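Two structures of chemosensory protein from Mamestra brassicae compared at one contact. The protein probably binds and carries small hydrophobic ligands such as semiochemicals, and can take up the long-chain alcohol bromo-dodecanol within its helical core. Structure 1 is PDB 1N8V (chain A, 1.39 Å), residues N28-R33 and R82-K87; structure 2 is PDB 1KX9 (chain B, 1.65 Å), residues N28-R33 and R82-K87. Both blocks share one frame: the second was fitted to the first on N, CA, C and O of the twelve residues, RMSD 0.28 Å. Numbering follows each deposited sequence.

Structure 1 (1N8V). With BDD (bromo-dodecanol), chain C; BDD (bromo-dodecanol), chain D.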
# COMPACT_ATOMS: atom_id res chain seq x y z
N ASN A 28 -6.79 -7.97 1.74
CA ASN A 28 -7.27 -8.75 2.88
C ASN A 28 -6.15 -9.13 3.83
O ASN A 28 -6.33 -9.16 5.05
CB ASN A 28 -8.05 -9.98 2.41
CG ASN A 28 -9.38 -9.64 1.73
OD1 ASN A 28 -9.93 -10.45 0.94
ND2 ASN A 28 -9.89 -8.47 2.00
N CYS A 29 -4.96 -9.38 3.28
CA CYS A 29 -3.81 -9.69 4.13
C CYS A 29 -3.44 -8.48 5.00
O CYS A 29 -3.29 -8.57 6.23
CB CYS A 29 -2.61 -10.07 3.25
SG CYS A 29 -0.95 -9.92 4.00
N VAL A 30 -3.28 -7.32 4.37
CA VAL A 30 -2.86 -6.12 5.10
C VAL A 30 -3.94 -5.65 6.06
O VAL A 30 -3.63 -5.07 7.10
CB VAL A 30 -2.42 -5.02 4.09
CG1 VAL A 30 -2.18 -3.71 4.76
CG2 VAL A 30 -1.18 -5.45 3.36
N MET A 31 -5.21 -5.92 5.75
CA MET A 31 -6.30 -5.57 6.65
C MET A 31 -6.48 -6.62 7.77
O MET A 31 -7.38 -6.50 8.59
CB MET A 31 -7.63 -5.43 5.89
CG MET A 31 -7.70 -4.19 5.05
SD MET A 31 -7.52 -2.61 5.92
CE MET A 31 -8.97 -2.72 7.02
N GLU A 32 -5.61 -7.64 7.82
CA GLU A 32 -5.63 -8.67 8.86
C GLU A 32 -6.94 -9.47 8.92
O GLU A 32 -7.46 -9.78 10.01
CB GLU A 32 -5.25 -8.04 10.22
CG GLU A 32 -3.89 -7.31 10.22
CD GLU A 32 -3.36 -6.96 11.61
OE1 GLU A 32 -3.12 -7.90 12.41
OE2 GLU A 32 -3.15 -5.75 11.90
N ARG A 33 -7.45 -9.81 7.74
CA ARG A 33 -8.66 -10.63 7.62
C ARG A 33 -8.54 -11.75 6.58
O ARG A 33 -9.51 -12.45 6.31
CB ARG A 33 -9.87 -9.75 7.32
CG ARG A 33 -9.80 -8.99 6.03
CD ARG A 33 -11.12 -8.28 5.67
NE ARG A 33 -11.01 -7.52 4.43
CZ ARG A 33 -11.19 -6.20 4.30
NH1 ARG A 33 -11.07 -5.66 3.10
NH2 ARG A 33 -11.50 -5.43 5.33
N ARG A 82 -10.28 3.93 1.74
CA ARG A 82 -10.76 4.42 3.02
C ARG A 82 -10.48 3.49 4.21
O ARG A 82 -10.14 3.96 5.31
CB ARG A 82 -12.21 4.82 2.92
CG ARG A 82 -12.27 6.09 2.13
CD ARG A 82 -13.62 6.61 2.01
NE ARG A 82 -13.64 7.89 1.32
CZ ARG A 82 -14.68 8.69 1.30
NH1 ARG A 82 -14.61 9.84 0.64
NH2 ARG A 82 -15.77 8.37 1.96
N GLU A 83 -10.64 2.19 4.00
CA GLU A 83 -10.41 1.28 5.11
C GLU A 83 -8.94 1.19 5.43
O GLU A 83 -8.56 1.08 6.61
CB GLU A 83 -11.01 -0.12 4.88
CG GLU A 83 -10.36 -0.95 3.80
CD GLU A 83 -11.08 -2.27 3.61
OE1 GLU A 83 -11.83 -2.65 4.55
OE2 GLU A 83 -10.90 -2.91 2.57
N LEU A 84 -8.07 1.28 4.42
CA LEU A 84 -6.63 1.21 4.66
C LEU A 84 -6.10 2.44 5.38
O LEU A 84 -5.35 2.35 6.33
CB LEU A 84 -5.88 1.00 3.34
CG LEU A 84 -5.93 -0.39 2.75
CD1 LEU A 84 -5.43 -0.37 1.32
CD2 LEU A 84 -5.10 -1.34 3.55
N THR A 85 -6.47 3.62 4.89
CA THR A 85 -5.99 4.85 5.54
C THR A 85 -6.57 4.96 6.98
O THR A 85 -5.88 5.40 7.89
CB THR A 85 -6.21 6.08 4.66
OG1 THR A 85 -5.49 7.22 5.20
CG2 THR A 85 -7.69 6.47 4.58
N ALA A 86 -7.81 4.54 7.18
CA ALA A 86 -8.38 4.56 8.52
C ALA A 86 -7.65 3.63 9.50
O ALA A 86 -7.48 3.97 10.67
CB ALA A 86 -9.88 4.25 8.51
N LYS A 87 -7.26 2.44 9.03
CA LYS A 87 -6.59 1.49 9.90
C LYS A 87 -5.14 1.88 10.19
O LYS A 87 -4.69 1.87 11.35
CB LYS A 87 -6.65 0.07 9.30
CG LYS A 87 -5.83 -0.97 10.09
CD LYS A 87 -6.06 -2.37 9.56
CE LYS A 87 -5.07 -3.37 10.15
NZ LYS A 87 -5.32 -3.63 11.59
O1 BDD C . -2.91 7.73 4.70
C1 BDD C . -1.90 6.88 4.17
C2 BDD C . -2.43 5.45 4.00
C3 BDD C . -1.43 4.61 3.20
C4 BDD C . -1.92 3.20 2.89
C5 BDD C . -1.43 2.75 1.51
C6 BDD C . -0.72 1.41 1.51
C7 BDD C . -0.24 1.00 0.12
C8 BDD C . 1.22 0.61 0.10
C9 BDD C . 1.61 -0.10 -1.19
C10 BDD C . 3.09 -0.48 -1.19
C11 BDD C . 3.74 -0.59 -2.57
C12 BDD C . 5.29 -0.39 -2.59
BR BDD C . 5.88 -1.39 -3.72
O1 BDD D . 7.95 -2.85 -4.34
C1 BDD D . 7.04 -3.93 -4.27
C2 BDD D . 7.17 -4.63 -2.92
C3 BDD D . 5.80 -4.91 -2.32
C4 BDD D . 5.19 -6.21 -2.85
C5 BDD D . 3.70 -6.27 -2.52
C6 BDD D . 2.85 -5.57 -3.58
C7 BDD D . 1.41 -5.34 -3.12
C8 BDD D . 0.73 -4.22 -3.89
C9 BDD D . -0.77 -4.17 -3.60
C10 BDD D . -1.08 -3.44 -2.30
C11 BDD D . -2.57 -3.29 -2.05
C12 BDD D . -2.87 -2.47 -0.80
BR BDD D . -2.70 -3.37 0.54
O HOH W 1 -7.86 -5.10 11.11
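The edge of the Arg33 guanidinium meets the Glu83 carboxylate nearly in the guanidinium plane, while Met31 lies against one face. The grip is end-on: NH1 of Arg33 reaches OE2 of Glu83 at 2.8 Å and NH2 reaches OE1, the two planes 42° apart. Glu83 gets there with CG between its backbone N and carbonyl carbon (chi1 69°). Met31, bent along its chain, sets SD 3.6 Å from CD2 of Leu84, with CE near CB of Glu83 and CD of Lys87. NZ of Lys87 bridges to OE2 of Glu32 at 3.0 Å. The contact joins the C-terminal end of helix 20-30 to helix 78-88. On its inner side Val30 CG1 touches Leu84 CD2 at 4.0 Å, and both residues line a bromo-dodecanol site; Val30 also packs on Leu47 of helix 38-53. OG1 of Thr85 lies 2.7 Å from O1 of a second bromo-dodecanol.

Structure 2 (1KX9).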
# COMPACT_ATOMS: atom_id res chain seq x y z
N ASN B 28 -6.94 -8.36 1.85
CA ASN B 28 -7.37 -9.00 3.09
C ASN B 28 -6.18 -9.29 4.00
O ASN B 28 -6.26 -9.12 5.22
CB ASN B 28 -8.13 -10.29 2.79
CG ASN B 28 -9.53 -10.02 2.29
OD1 ASN B 28 -10.07 -8.93 2.47
ND2 ASN B 28 -10.15 -11.04 1.66
N CYS B 29 -5.06 -9.66 3.39
CA CYS B 29 -3.86 -9.92 4.17
C CYS B 29 -3.42 -8.59 4.82
O CYS B 29 -3.18 -8.53 6.03
CB CYS B 29 -2.79 -10.52 3.24
SG CYS B 29 -1.08 -10.21 3.75
N VAL B 30 -3.34 -7.53 4.03
CA VAL B 30 -2.93 -6.24 4.59
C VAL B 30 -3.89 -5.74 5.68
O VAL B 30 -3.44 -5.16 6.67
CB VAL B 30 -2.78 -5.18 3.45
CG1 VAL B 30 -2.29 -3.85 4.02
CG2 VAL B 30 -1.79 -5.71 2.42
N MET B 31 -5.19 -5.97 5.52
CA MET B 31 -6.21 -5.55 6.49
C MET B 31 -6.34 -6.49 7.70
O MET B 31 -7.14 -6.25 8.61
CB MET B 31 -7.57 -5.39 5.80
CG MET B 31 -7.70 -4.17 4.91
SD MET B 31 -7.43 -2.63 5.85
CE MET B 31 -8.87 -2.55 6.77
N GLU B 32 -5.53 -7.55 7.71
CA GLU B 32 -5.52 -8.53 8.81
C GLU B 32 -6.85 -9.21 8.96
O GLU B 32 -7.39 -9.36 10.08
CB GLU B 32 -5.11 -7.88 10.15
CG GLU B 32 -3.76 -7.17 10.12
CD GLU B 32 -3.30 -6.72 11.52
OE1 GLU B 32 -3.02 -7.61 12.36
OE2 GLU B 32 -3.25 -5.50 11.77
N ARG B 33 -7.41 -9.61 7.82
CA ARG B 33 -8.67 -10.33 7.78
C ARG B 33 -8.57 -11.49 6.77
O ARG B 33 -9.57 -11.98 6.24
CB ARG B 33 -9.83 -9.39 7.45
CG ARG B 33 -9.79 -8.76 6.07
CD ARG B 33 -10.73 -7.58 6.06
NE ARG B 33 -10.81 -6.95 4.75
CZ ARG B 33 -11.26 -5.72 4.55
NH1 ARG B 33 -11.66 -4.99 5.59
NH2 ARG B 33 -11.31 -5.22 3.33
N ARG B 82 -9.94 3.84 1.64
CA ARG B 82 -10.47 4.45 2.84
C ARG B 82 -10.33 3.54 4.05
O ARG B 82 -10.02 3.99 5.13
CB ARG B 82 -11.93 4.90 2.63
CG ARG B 82 -12.02 6.38 2.27
CD ARG B 82 -12.66 6.76 0.94
NE ARG B 82 -14.01 6.26 0.73
CZ ARG B 82 -14.89 6.80 -0.11
NH1 ARG B 82 -14.58 7.89 -0.81
NH2 ARG B 82 -16.07 6.23 -0.27
N GLU B 83 -10.54 2.24 3.87
CA GLU B 83 -10.38 1.33 5.01
C GLU B 83 -8.92 1.25 5.45
O GLU B 83 -8.63 1.18 6.65
CB GLU B 83 -10.82 -0.09 4.67
CG GLU B 83 -12.29 -0.33 4.43
CD GLU B 83 -12.58 -1.83 4.24
OE1 GLU B 83 -13.00 -2.48 5.22
OE2 GLU B 83 -12.36 -2.35 3.12
N LEU B 84 -8.02 1.19 4.46
CA LEU B 84 -6.61 1.10 4.77
C LEU B 84 -6.11 2.32 5.54
O LEU B 84 -5.31 2.19 6.47
CB LEU B 84 -5.78 0.96 3.49
CG LEU B 84 -5.64 -0.46 2.94
CD1 LEU B 84 -5.05 -0.39 1.51
CD2 LEU B 84 -4.71 -1.29 3.86
N THR B 85 -6.54 3.50 5.13
CA THR B 85 -6.06 4.71 5.81
C THR B 85 -6.72 4.87 7.17
O THR B 85 -6.10 5.40 8.08
CB THR B 85 -6.26 5.99 4.95
OG1 THR B 85 -7.62 6.10 4.52
CG2 THR B 85 -5.38 5.92 3.72
N ALA B 86 -7.96 4.40 7.32
CA ALA B 86 -8.60 4.51 8.63
C ALA B 86 -7.87 3.59 9.61
O ALA B 86 -7.73 3.91 10.79
CB ALA B 86 -10.06 4.10 8.56
N LYS B 87 -7.37 2.47 9.11
CA LYS B 87 -6.68 1.54 9.98
C LYS B 87 -5.23 1.94 10.28
O LYS B 87 -4.82 1.91 11.45
CB LYS B 87 -6.72 0.14 9.35
CG LYS B 87 -6.04 -0.94 10.18
CD LYS B 87 -6.12 -2.28 9.47
CE LYS B 87 -5.56 -3.41 10.33
NZ LYS B 87 -6.42 -3.69 11.52
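The edge of the Arg33 guanidinium meets the Glu83 carboxylate nearly in the guanidinium plane, and Met31 lies against one face. NH1 of Arg33 binds OE1 of Glu83 at 2.9 Å and NH2 binds OE2, an end-on pair with the planes 34° apart. CG of Glu83 is anti to the carbonyl carbon (chi1 -69°), which sends the extended chain to the arginine. The bent Met31 brings SD to 3.6 Å from CD2 of Leu84; its CE packs near CB of Glu83 and CD of Lys87. Between OE2 of Glu32 and NZ of Lys87 the salt bridge is long, 3.7 Å. Deeper in, Val30 CG1 touches Leu84 CD2 at 3.5 Å, and Val30 also packs on Leu47 of helix 38-53. Thr85 turns OG1 back to the carbonyl of Trp81, one turn earlier in its own helix.

What differs
Glu83(A) and Glu83(B) take different routes to the same arginine. Chi1 is 69° in Glu83(A) and -69° in Glu83(B), so everything beyond CB leaves its place, and the CD atoms stand 1.7 Å apart after superposition. The charge pairing nevertheless survives: NH1 of Arg33(A) lies 2.8 Å from OE2 of Glu83(A), and NH1 of Arg33(B) 2.9 Å from OE1 of Glu83(B). Arg33(A) and Arg33(B) keep the ends of their side chains in place. CB of Glu83(A) lies 3.9 Å from CE of Met31(A), and CB of Glu83(B) 3.8 Å from CE of Met31(B).

Thr85(A) and Thr85(B) are modelled differently, chi1 -168° against 53°, with the OG1 atoms 2.5 Å apart after superposition. Both OG1 and CG2 of Thr85(A) leave their places.

The CA atoms that can be compared coincide within the error. Met31(A), Glu32(A), Leu84(A) and their counterparts also hold their places, and the salt bridge of Glu32(A) with Lys87(A) is matched by that of Glu32(B) with Lys87(B). Bromo-dodecanol is found in structure 1 alone: one molecule touches Thr85(A), the other Val30(A) and Leu84(A). In structure 2, protein atoms from beyond the two segments reach into part of each ligand's place.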